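Local coordinates for PipY (Synechococcus elongatus, PDB 5NLC), which binds pyridoxal 5'-phosphate, the active form of vitamin B6, and probably takes part in keeping its cellular supply in balance, at residues Q170-A175 and V202-T207; W87-D92 and A206-V211; Q139-Q144 and P183-T188. One frame throughout, in Å; residues are numbered along the deposited sequence. Where two conformers were deposited one is given.

Contact 1: Q170-A175 and V202-T207; sequences QARTFA and VAEGAT
Arg-172 reaches Glu-204 with its CG anti to the backbone N and stays extended through chi2. A turn at chi3 (68°) then swings the guanidinium round toward the loop. Glu-204 has CG beside its own backbone N and folds at chi2 (-60°), which brings the carboxylate back to the arginine. The two side chains meet at one nitrogen. Arg-172 NH1 donates to Glu-204 OE1 at 2.7 Å in a salt bridge, on the lone pair that faces away from the other carboxylate oxygen. The same NH1 donates to the backbone O of Glu-204 at 2.9 Å (N-H...O 163°), tilted from the carbonyl plane. Both acceptors lie at the edge of the guanidinium, near its plane. The two bonds fix the rotation of the group. A water closes the charged pair from the side of NH2. It accepts from Arg-172 NH2 at 2.9 Å and donates to Glu-204 OE1 at 2.8 Å. The methylenes of Arg-172 pack against the same carbonyl, with CD 3.4 Å from Glu-204 O.

The carbonyl held here sits at a helix end. Gly-205, with positive phi, is the C-prime residue of a Schellman motif that ends helix 198-203. At its backbone angles a CB would jam against the carbonyl O of Glu-204, which by itself calls for glycine; it would also crowd Arg-172 CD. The contact lies at the surface and joins the middle of helix 161-181 to the turn that leads into strand 208-211. Glu-204 also rests on Gln-165, Phe-168 and Ala-169 of helix 161-181, while Arg-172 touches Leu-190 of strand 189-191.

Contact 2: W87-D92 and A206-V211; sequences WIHSVD and ATWIRV
An aromatic cluster inside the modified TIM barrel joins strand 87-91 to strand 208-211. The latter also carries Arg-210, which binds pyridoxal 5'-phosphate in another structure of this protein; none is bound to this chain. Trp-87, His-89 and Trp-208 meet across the barrel interior, and their strands are not neighbours in the sheet. Trp-208 brings its edge over one face of Trp-87, in a T-shaped pair. Trp-208 CZ2 stands 3.5 Å from Trp-87 CZ2, toward the rim of that face. Trp-208 NE1 lies 3.6 Å from Trp-87 CZ3. The planes of the two indoles are 70° apart. His-89 approaches a face of Trp-208 with its own edge. His-89 CE1 is 4.0 Å from Trp-208 CD1, and the planes are 76° apart. Trp-208 therefore gives an edge to one partner and a face to the other.

The nitrogens of His-89 are used outside this pair of strands. NE2 is hydrogen-bonded to His-68 ND1, and ND1 to Ser-191 OG. His-68 also stacks on Trp-87 and meets Trp-208 edge to face. No hydrogen bond links the two strand segments. Their contact rests on ring packing, while the bonds to His-68 and Ser-191 limit rotation of the His-89 imidazole.

Contact 3: Q139-Q144 and P183-T188; sequences QLSQLQ and PQLRLT
Ser-141 and Leu-185 make the close part of this contact. Ser-141 OG lies 3.5 Å from Leu-185 CG and 3.8 Å from Leu-185 CD1. The other methyl, Leu-185 CD2, comes to 4.0 Å from Ser-141 CA. Leu-185 CG, anti to the carbonyl carbon (chi1 -69°), turns the branch to Ser-141 and brings both methyls near it. The hydroxyl turns back to its own helix, where OG is hydrogen-bonded to Leu-137 O. The backbone O of Leu-140 is 4.4 Å from Leu-185 CD2.

The segments belong to two consecutive beta-alpha-beta crossovers of the modified TIM barrel: helix 130-141 lies between strands 112-116 and 147-152, and helix 161-181 between strands 147-152 and 189-191. Residues 139-144 run from the last turn of helix 130-141 toward strand 147-152. Residues 183-188 form the loop after helix 161-181. Leu-140 and Leu-185 both also pack on Ile-148 of strand 147-152. An alanine in place of Leu-185 would remove the branch beside Ser-141 and is likely to open a gap between helix end and loop, against Ile-148.

The exposed side is slacker. There Gln-184, extended beyond CG, reaches across to Ser-141 in one of two deposited conformers. Gln-184 NE2 is 3.6 Å from Ser-141 O, too loose for a hydrogen bond. Within its own segment Gln-144 NE2 donates to Gln-142 O at 2.8 Å, from above the carbonyl plane.

Contacts 1 and 2 share Ala-206 and Thr-207, and their centres are about 12 Å apart. The chain leaves the helix end of contact 1, turns at Gly-205 and enters the strand of contact 2. Val-202 CG2 and Ile-209 CG2 pack at 4.1 Å between them. Contact 3 lies about 19 Å from contact 1 and about 17 Å from contact 2, centre to centre. The shared Thr-207 meets it, CG2 being 4.0 Å from Thr-188 O, and Ala-175 O of contact 1 lies 4.2 Å from Leu-187 CD1. Arg-210 of contact 2 and Asn-47, about 9 Å from His-89 between side chains, bind pyridoxal 5'-phosphate in another structure of this protein. Contacts 1 and 3 lie away from that site.

Contact 1: Q170-A175 and V202-T207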
loop_
_atom_site.group_PDB
_atom_site.type_symbol
_atom_site.label_atom_id
_atom_site.label_comp_id
_atom_site.label_asym_id
_atom_site.label_seq_id
_atom_site.Cartn_x
_atom_site.Cartn_y
_atom_site.Cartn_z
ATOM N N GLN A 170 -1.805 -4.251 16.949
ATOM C CA GLN A 170 -3.065 -4.949 16.713
ATOM C C GLN A 170 -3.155 -5.393 15.302
ATOM O O GLN A 170 -3.633 -6.494 15.082
ATOM C CB GLN A 170 -4.247 -4.102 17.086
ATOM C CG GLN A 170 -5.616 -4.780 17.029
ATOM C CD GLN A 170 -6.760 -3.785 17.148
ATOM O OE1 GLN A 170 -6.557 -2.527 17.115
ATOM N NE2 GLN A 170 -7.967 -4.311 17.233
ATOM N N ALA A 171 -2.734 -4.572 14.345
ATOM C CA ALA A 171 -2.660 -4.995 12.945
ATOM C C ALA A 171 -1.771 -6.184 12.736
ATOM O O ALA A 171 -2.178 -7.129 12.110
ATOM C CB ALA A 171 -2.199 -3.858 12.074
ATOM N N ARG A 172 -0.579 -6.151 13.276
ATOM C CA ARG A 172 0.335 -7.270 13.172
ATOM C C ARG A 172 -0.265 -8.540 13.726
ATOM O O ARG A 172 -0.207 -9.594 13.088
ATOM C CB ARG A 172 1.673 -6.965 13.884
ATOM C CG ARG A 172 2.618 -8.139 13.809
ATOM C CD ARG A 172 3.903 -8.001 14.631
ATOM N NE ARG A 172 3.575 -8.033 16.055
ATOM C CZ ARG A 172 3.488 -6.979 16.843
ATOM N NH1 ARG A 172 3.735 -5.744 16.398
ATOM N NH2 ARG A 172 3.180 -7.156 18.138
ATOM N N THR A 173 -0.864 -8.423 14.896
ATOM C CA THR A 173 -1.485 -9.539 15.563
ATOM C C THR A 173 -2.621 -10.172 14.751
ATOM O O THR A 173 -2.664 -11.387 14.502
ATOM C CB THR A 173 -1.868 -9.070 16.991
ATOM O OG1 THR A 173 -0.639 -8.770 17.676
ATOM C CG2 THR A 173 -2.507 -10.166 17.734
ATOM N N PHE A 174 -3.522 -9.332 14.294
ATOM C CA PHE A 174 -4.646 -9.752 13.464
ATOM C C PHE A 174 -4.202 -10.369 12.124
ATOM O O PHE A 174 -4.771 -11.364 11.757
ATOM C CB PHE A 174 -5.547 -8.555 13.237
ATOM C CG PHE A 174 -6.832 -8.836 12.537
ATOM C CD1 PHE A 174 -7.595 -9.971 12.806
ATOM C CD2 PHE A 174 -7.335 -7.880 11.648
ATOM C CE1 PHE A 174 -8.812 -10.181 12.190
ATOM C CE2 PHE A 174 -8.563 -8.071 11.044
ATOM C CZ PHE A 174 -9.322 -9.202 11.326
ATOM N N ALA A 175 -3.205 -9.775 11.442
ATOM C CA ALA A 175 -2.703 -10.341 10.194
ATOM C C ALA A 175 -2.200 -11.757 10.432
ATOM O O ALA A 175 -2.475 -12.659 9.597
ATOM C CB ALA A 175 -1.647 -9.474 9.514
ATOM N N VAL A 202 7.427 0.568 11.837
ATOM C CA VAL A 202 8.558 -0.311 11.655
ATOM C C VAL A 202 8.781 -1.146 12.922
ATOM O O VAL A 202 8.968 -2.359 12.836
ATOM C CB VAL A 202 9.819 0.471 11.287
ATOM C CG1 VAL A 202 11.081 -0.372 11.414
ATOM C CG2 VAL A 202 9.693 1.112 9.936
ATOM N N ALA A 203 8.714 -0.516 14.099
ATOM C CA ALA A 203 8.937 -1.262 15.340
ATOM C C ALA A 203 7.830 -2.323 15.536
ATOM O O ALA A 203 8.052 -3.278 16.241
ATOM C CB ALA A 203 8.972 -0.308 16.547
ATOM N N GLU A 204 6.643 -2.135 14.946
ATOM C CA GLU A 204 5.584 -3.100 15.066
ATOM C C GLU A 204 5.446 -4.033 13.855
ATOM O O GLU A 204 4.458 -4.772 13.766
ATOM C CB GLU A 204 4.278 -2.429 15.346
ATOM C CG GLU A 204 4.240 -1.607 16.602
ATOM C CD GLU A 204 4.519 -2.380 17.871
ATOM O OE1 GLU A 204 4.227 -3.584 17.908
ATOM O OE2 GLU A 204 5.092 -1.771 18.803
ATOM N N GLY A 205 6.436 -4.044 12.984
ATOM C CA GLY A 205 6.574 -5.098 11.984
ATOM C C GLY A 205 6.092 -4.699 10.595
ATOM O O GLY A 205 5.865 -5.579 9.758
ATOM N N ALA A 206 5.912 -3.391 10.321
ATOM C CA ALA A 206 5.576 -2.938 8.923
ATOM C C ALA A 206 6.547 -3.490 7.910
ATOM O O ALA A 206 7.773 -3.545 8.152
ATOM C CB ALA A 206 5.590 -1.409 8.788
ATOM N N THR A 207 6.041 -3.873 6.778
ATOM C CA THR A 207 6.899 -4.218 5.659
ATOM C C THR A 207 6.905 -3.160 4.538
ATOM O O THR A 207 7.803 -3.185 3.697
ATOM C CB THR A 207 6.529 -5.576 5.082
ATOM O OG1 THR A 207 5.189 -5.543 4.576
ATOM C CG2 THR A 207 6.704 -6.741 6.186
HETATM O O HOH W 1 3.627 -5.119 20.164
#

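Contact 2: W87-D92 and A206-V211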
loop_
_atom_site.group_PDB
_atom_site.type_symbol
_atom_site.label_atom_id
_atom_site.label_comp_id
_atom_site.label_asym_id
_atom_site.label_seq_id
_atom_site.Cartn_x
_atom_site.Cartn_y
_atom_site.Cartn_z
ATOM N N TRP A 87 0.708 -2.721 -7.390
ATOM C CA TRP A 87 0.176 -2.893 -6.053
ATOM C C TRP A 87 -0.966 -1.933 -5.826
ATOM O O TRP A 87 -0.862 -0.704 -6.167
ATOM C CB TRP A 87 1.215 -2.570 -4.951
ATOM C CG TRP A 87 2.232 -3.634 -4.731
ATOM C CD1 TRP A 87 3.312 -3.843 -5.481
ATOM C CD2 TRP A 87 2.269 -4.618 -3.685
ATOM N NE1 TRP A 87 4.028 -4.916 -5.022
ATOM C CE2 TRP A 87 3.417 -5.394 -3.900
ATOM C CE3 TRP A 87 1.438 -4.928 -2.608
ATOM C CZ2 TRP A 87 3.742 -6.504 -3.106
ATOM C CZ3 TRP A 87 1.812 -5.989 -1.763
ATOM C CH2 TRP A 87 2.897 -6.787 -2.057
ATOM N N ILE A 88 -2.031 -2.452 -5.216
ATOM C CA ILE A 88 -3.140 -1.617 -4.779
ATOM C C ILE A 88 -3.318 -1.870 -3.299
ATOM O O ILE A 88 -3.677 -2.986 -2.916
ATOM C CB ILE A 88 -4.435 -1.935 -5.574
ATOM C CG1 ILE A 88 -4.203 -1.746 -7.051
ATOM C CG2 ILE A 88 -5.588 -1.116 -4.990
ATOM C CD1 ILE A 88 -5.330 -2.246 -7.922
ATOM N N HIS A 89 -3.030 -0.855 -2.459
ATOM C CA HIS A 89 -3.028 -1.038 -0.985
ATOM C C HIS A 89 -4.366 -0.817 -0.328
ATOM O O HIS A 89 -4.556 -1.215 0.806
ATOM C CB HIS A 89 -1.988 -0.123 -0.332
ATOM C CG HIS A 89 -0.583 -0.456 -0.713
ATOM N ND1 HIS A 89 0.341 -0.875 0.218
ATOM C CD2 HIS A 89 0.070 -0.427 -1.912
ATOM C CE1 HIS A 89 1.503 -1.080 -0.391
ATOM N NE2 HIS A 89 1.375 -0.806 -1.677
ATOM N N SER A 90 -5.338 -0.239 -1.012
ATOM C CA SER A 90 -6.492 0.302 -0.373
ATOM C C SER A 90 -7.698 -0.525 -0.695
ATOM O O SER A 90 -8.775 0.007 -0.983
ATOM C CB SER A 90 -6.693 1.721 -0.878
ATOM O OG SER A 90 -6.636 1.779 -2.319
ATOM N N VAL A 91 -7.559 -1.833 -0.732
ATOM C CA VAL A 91 -8.744 -2.641 -1.042
ATOM C C VAL A 91 -9.601 -2.744 0.196
ATOM O O VAL A 91 -9.265 -3.457 1.108
ATOM C CB VAL A 91 -8.350 -3.997 -1.554
ATOM C CG1 VAL A 91 -9.567 -4.758 -1.997
ATOM C CG2 VAL A 91 -7.426 -3.765 -2.764
ATOM N N ASP A 92 -10.667 -1.971 0.234
ATOM C CA ASP A 92 -11.416 -1.747 1.452
ATOM C C ASP A 92 -12.725 -2.493 1.595
ATOM O O ASP A 92 -13.450 -2.309 2.580
ATOM C CB ASP A 92 -11.653 -0.234 1.602
ATOM C CG ASP A 92 -12.565 0.323 0.507
ATOM O OD1 ASP A 92 -12.509 -0.028 -0.670
ATOM O OD2 ASP A 92 -13.384 1.139 0.858
ATOM N N ALA A 206 5.912 -3.391 10.321
ATOM C CA ALA A 206 5.576 -2.938 8.923
ATOM C C ALA A 206 6.547 -3.490 7.910
ATOM O O ALA A 206 7.773 -3.545 8.152
ATOM C CB ALA A 206 5.590 -1.409 8.788
ATOM N N THR A 207 6.041 -3.873 6.778
ATOM C CA THR A 207 6.899 -4.218 5.659
ATOM C C THR A 207 6.905 -3.160 4.538
ATOM O O THR A 207 7.803 -3.185 3.697
ATOM C CB THR A 207 6.529 -5.576 5.082
ATOM O OG1 THR A 207 5.189 -5.543 4.576
ATOM C CG2 THR A 207 6.704 -6.741 6.186
ATOM N N TRP A 208 5.892 -2.313 4.455
ATOM C CA TRP A 208 5.836 -1.252 3.463
ATOM C C TRP A 208 5.550 0.020 4.227
ATOM O O TRP A 208 4.526 0.057 4.883
ATOM C CB TRP A 208 4.661 -1.438 2.491
ATOM C CG TRP A 208 4.759 -2.543 1.514
ATOM C CD1 TRP A 208 3.929 -3.622 1.464
ATOM C CD2 TRP A 208 5.594 -2.626 0.328
ATOM N NE1 TRP A 208 4.190 -4.372 0.335
ATOM C CE2 TRP A 208 5.245 -3.821 -0.349
ATOM C CE3 TRP A 208 6.598 -1.844 -0.207
ATOM C CZ2 TRP A 208 5.903 -4.243 -1.512
ATOM C CZ3 TRP A 208 7.244 -2.249 -1.411
ATOM C CH2 TRP A 208 6.922 -3.446 -2.011
ATOM N N ILE A 209 6.419 1.033 4.154
ATOM C CA ILE A 209 6.107 2.342 4.674
ATOM C C ILE A 209 6.021 3.387 3.542
ATOM O O ILE A 209 6.569 3.175 2.472
ATOM C CB ILE A 209 7.105 2.820 5.756
ATOM C CG1 ILE A 209 8.525 2.951 5.198
ATOM C CG2 ILE A 209 7.083 1.826 6.913
ATOM C CD1 ILE A 209 9.500 3.584 6.135
ATOM N N ARG A 210 5.398 4.507 3.830
ATOM C CA ARG A 210 5.037 5.544 2.822
ATOM C C ARG A 210 5.662 6.840 3.217
ATOM O O ARG A 210 5.249 7.422 4.223
ATOM C CB ARG A 210 3.492 5.818 2.753
ATOM C CG ARG A 210 2.668 4.619 2.611
ATOM C CD ARG A 210 1.146 4.820 2.494
ATOM N NE ARG A 210 0.412 5.380 3.632
ATOM C CZ ARG A 210 0.124 4.722 4.749
ATOM N NH1 ARG A 210 0.578 3.482 4.963
ATOM N NH2 ARG A 210 -0.617 5.308 5.670
ATOM N N VAL A 211 6.614 7.342 2.437
ATOM C CA VAL A 211 7.272 8.594 2.782
ATOM C C VAL A 211 7.357 9.503 1.560
ATOM O O VAL A 211 7.560 9.023 0.462
ATOM C CB VAL A 211 8.688 8.323 3.331
ATOM C CG1 VAL A 211 8.640 7.550 4.636
ATOM C CG2 VAL A 211 9.458 7.458 2.347
#

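Contact 3: Q139-Q144 and P183-T188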
loop_
_atom_site.group_PDB
_atom_site.type_symbol
_atom_site.label_atom_id
_atom_site.label_comp_id
_atom_site.label_asym_id
_atom_site.label_seq_id
_atom_site.Cartn_x
_atom_site.Cartn_y
_atom_site.Cartn_z
ATOM N N GLN A 139 -13.960 -16.733 0.563
ATOM C CA GLN A 139 -14.231 -16.249 -0.768
ATOM C C GLN A 139 -13.045 -15.445 -1.316
ATOM O O GLN A 139 -12.693 -15.547 -2.506
ATOM C CB GLN A 139 -15.488 -15.397 -0.774
ATOM C CG GLN A 139 -16.761 -16.236 -0.677
ATOM C CD GLN A 139 -17.008 -16.796 0.685
ATOM O OE1 GLN A 139 -16.788 -16.086 1.702
ATOM N NE2 GLN A 139 -17.476 -18.092 0.749
ATOM N N LEU A 140 -12.393 -14.668 -0.437
ATOM C CA LEU A 140 -11.160 -13.994 -0.858
ATOM C C LEU A 140 -10.087 -14.955 -1.335
ATOM O O LEU A 140 -9.396 -14.699 -2.332
ATOM C CB LEU A 140 -10.605 -13.145 0.272
ATOM C CG LEU A 140 -11.458 -11.922 0.560
ATOM C CD1 LEU A 140 -11.143 -11.383 1.939
ATOM C CD2 LEU A 140 -11.246 -10.834 -0.477
ATOM N N SER A 141 -9.937 -16.040 -0.614
ATOM C CA SER A 141 -9.022 -17.107 -0.965
ATOM C C SER A 141 -9.278 -17.769 -2.309
ATOM O O SER A 141 -8.344 -18.267 -2.915
ATOM C CB SER A 141 -9.036 -18.194 0.134
ATOM O OG SER A 141 -8.480 -17.616 1.304
ATOM N N GLN A 142 -10.504 -17.705 -2.801
ATOM C CA GLN A 142 -10.832 -18.244 -4.122
ATOM C C GLN A 142 -10.742 -17.305 -5.288
ATOM O O GLN A 142 -11.031 -17.707 -6.417
ATOM C CB GLN A 142 -12.225 -18.856 -4.044
ATOM C CG GLN A 142 -12.164 -20.013 -3.059
ATOM C CD GLN A 142 -13.524 -20.527 -2.633
ATOM O OE1 GLN A 142 -14.559 -19.859 -2.800
ATOM N NE2 GLN A 142 -13.529 -21.740 -2.051
ATOM N N LEU A 143 -10.438 -16.033 -5.039
ATOM C CA LEU A 143 -10.199 -15.095 -6.115
ATOM C C LEU A 143 -8.906 -15.529 -6.819
ATOM O O LEU A 143 -7.867 -15.669 -6.181
ATOM C CB LEU A 143 -10.132 -13.662 -5.574
ATOM C CG LEU A 143 -11.430 -13.092 -5.018
ATOM C CD1 LEU A 143 -11.178 -11.710 -4.420
ATOM C CD2 LEU A 143 -12.584 -13.034 -6.015
ATOM N N GLN A 144 -8.983 -15.843 -8.097
ATOM C CA GLN A 144 -7.849 -16.467 -8.796
ATOM C C GLN A 144 -6.956 -15.515 -9.540
ATOM O O GLN A 144 -5.865 -15.914 -9.938
ATOM C CB GLN A 144 -8.394 -17.438 -9.854
ATOM C CG GLN A 144 -9.312 -18.482 -9.287
ATOM C CD GLN A 144 -8.578 -19.449 -8.388
ATOM O OE1 GLN A 144 -7.746 -20.241 -8.858
ATOM N NE2 GLN A 144 -8.869 -19.398 -7.082
ATOM N N PRO A 183 -4.692 -20.392 4.921
ATOM C CA PRO A 183 -3.424 -20.867 4.435
ATOM C C PRO A 183 -3.211 -20.666 2.930
ATOM O O PRO A 183 -2.072 -20.513 2.573
ATOM C CB PRO A 183 -3.409 -22.378 4.849
ATOM C CG PRO A 183 -4.832 -22.735 5.182
ATOM C CD PRO A 183 -5.400 -21.427 5.694
ATOM N N GLN A 184 -4.247 -20.583 2.082
ATOM C CA GLN A 184 -4.154 -20.303 0.621
ATOM C C GLN A 184 -3.549 -18.929 0.319
ATOM O O GLN A 184 -3.057 -18.699 -0.774
ATOM C CB GLN A 184 -5.551 -20.382 -0.109
ATOM C CG GLN A 184 -6.174 -21.772 -0.306
ATOM C CD GLN A 184 -7.361 -21.812 -1.291
ATOM O OE1 GLN A 184 -8.541 -21.971 -0.904
ATOM N NE2 GLN A 184 -7.053 -21.660 -2.575
ATOM N N LEU A 185 -3.656 -17.988 1.262
ATOM C CA LEU A 185 -3.273 -16.615 1.000
ATOM C C LEU A 185 -1.869 -16.376 1.507
ATOM O O LEU A 185 -1.396 -16.987 2.474
ATOM C CB LEU A 185 -4.198 -15.687 1.697
ATOM C CG LEU A 185 -5.615 -15.614 1.180
ATOM C CD1 LEU A 185 -6.370 -14.589 2.021
ATOM C CD2 LEU A 185 -5.597 -15.154 -0.236
ATOM N N ARG A 186 -1.199 -15.503 0.813
ATOM C CA ARG A 186 0.203 -15.243 1.052
ATOM C C ARG A 186 0.289 -13.955 1.771
ATOM O O ARG A 186 0.900 -13.007 1.232
ATOM C CB ARG A 186 0.946 -15.228 -0.277
ATOM N N LEU A 187 -0.255 -13.929 3.004
ATOM C CA LEU A 187 -0.446 -12.716 3.797
ATOM C C LEU A 187 0.764 -12.203 4.535
ATOM O O LEU A 187 0.673 -11.963 5.697
ATOM C CB LEU A 187 -1.589 -12.821 4.805
ATOM C CG LEU A 187 -3.019 -12.869 4.365
ATOM C CD1 LEU A 187 -3.879 -12.936 5.597
ATOM C CD2 LEU A 187 -3.411 -11.646 3.531
ATOM N N THR A 188 1.835 -11.915 3.808
ATOM C CA THR A 188 3.134 -11.659 4.412
ATOM C C THR A 188 3.377 -10.156 4.667
ATOM O O THR A 188 4.353 -9.824 5.305
ATOM C CB THR A 188 4.279 -12.173 3.489
ATOM O OG1 THR A 188 4.195 -11.554 2.179
ATOM C CG2 THR A 188 4.221 -13.686 3.320
#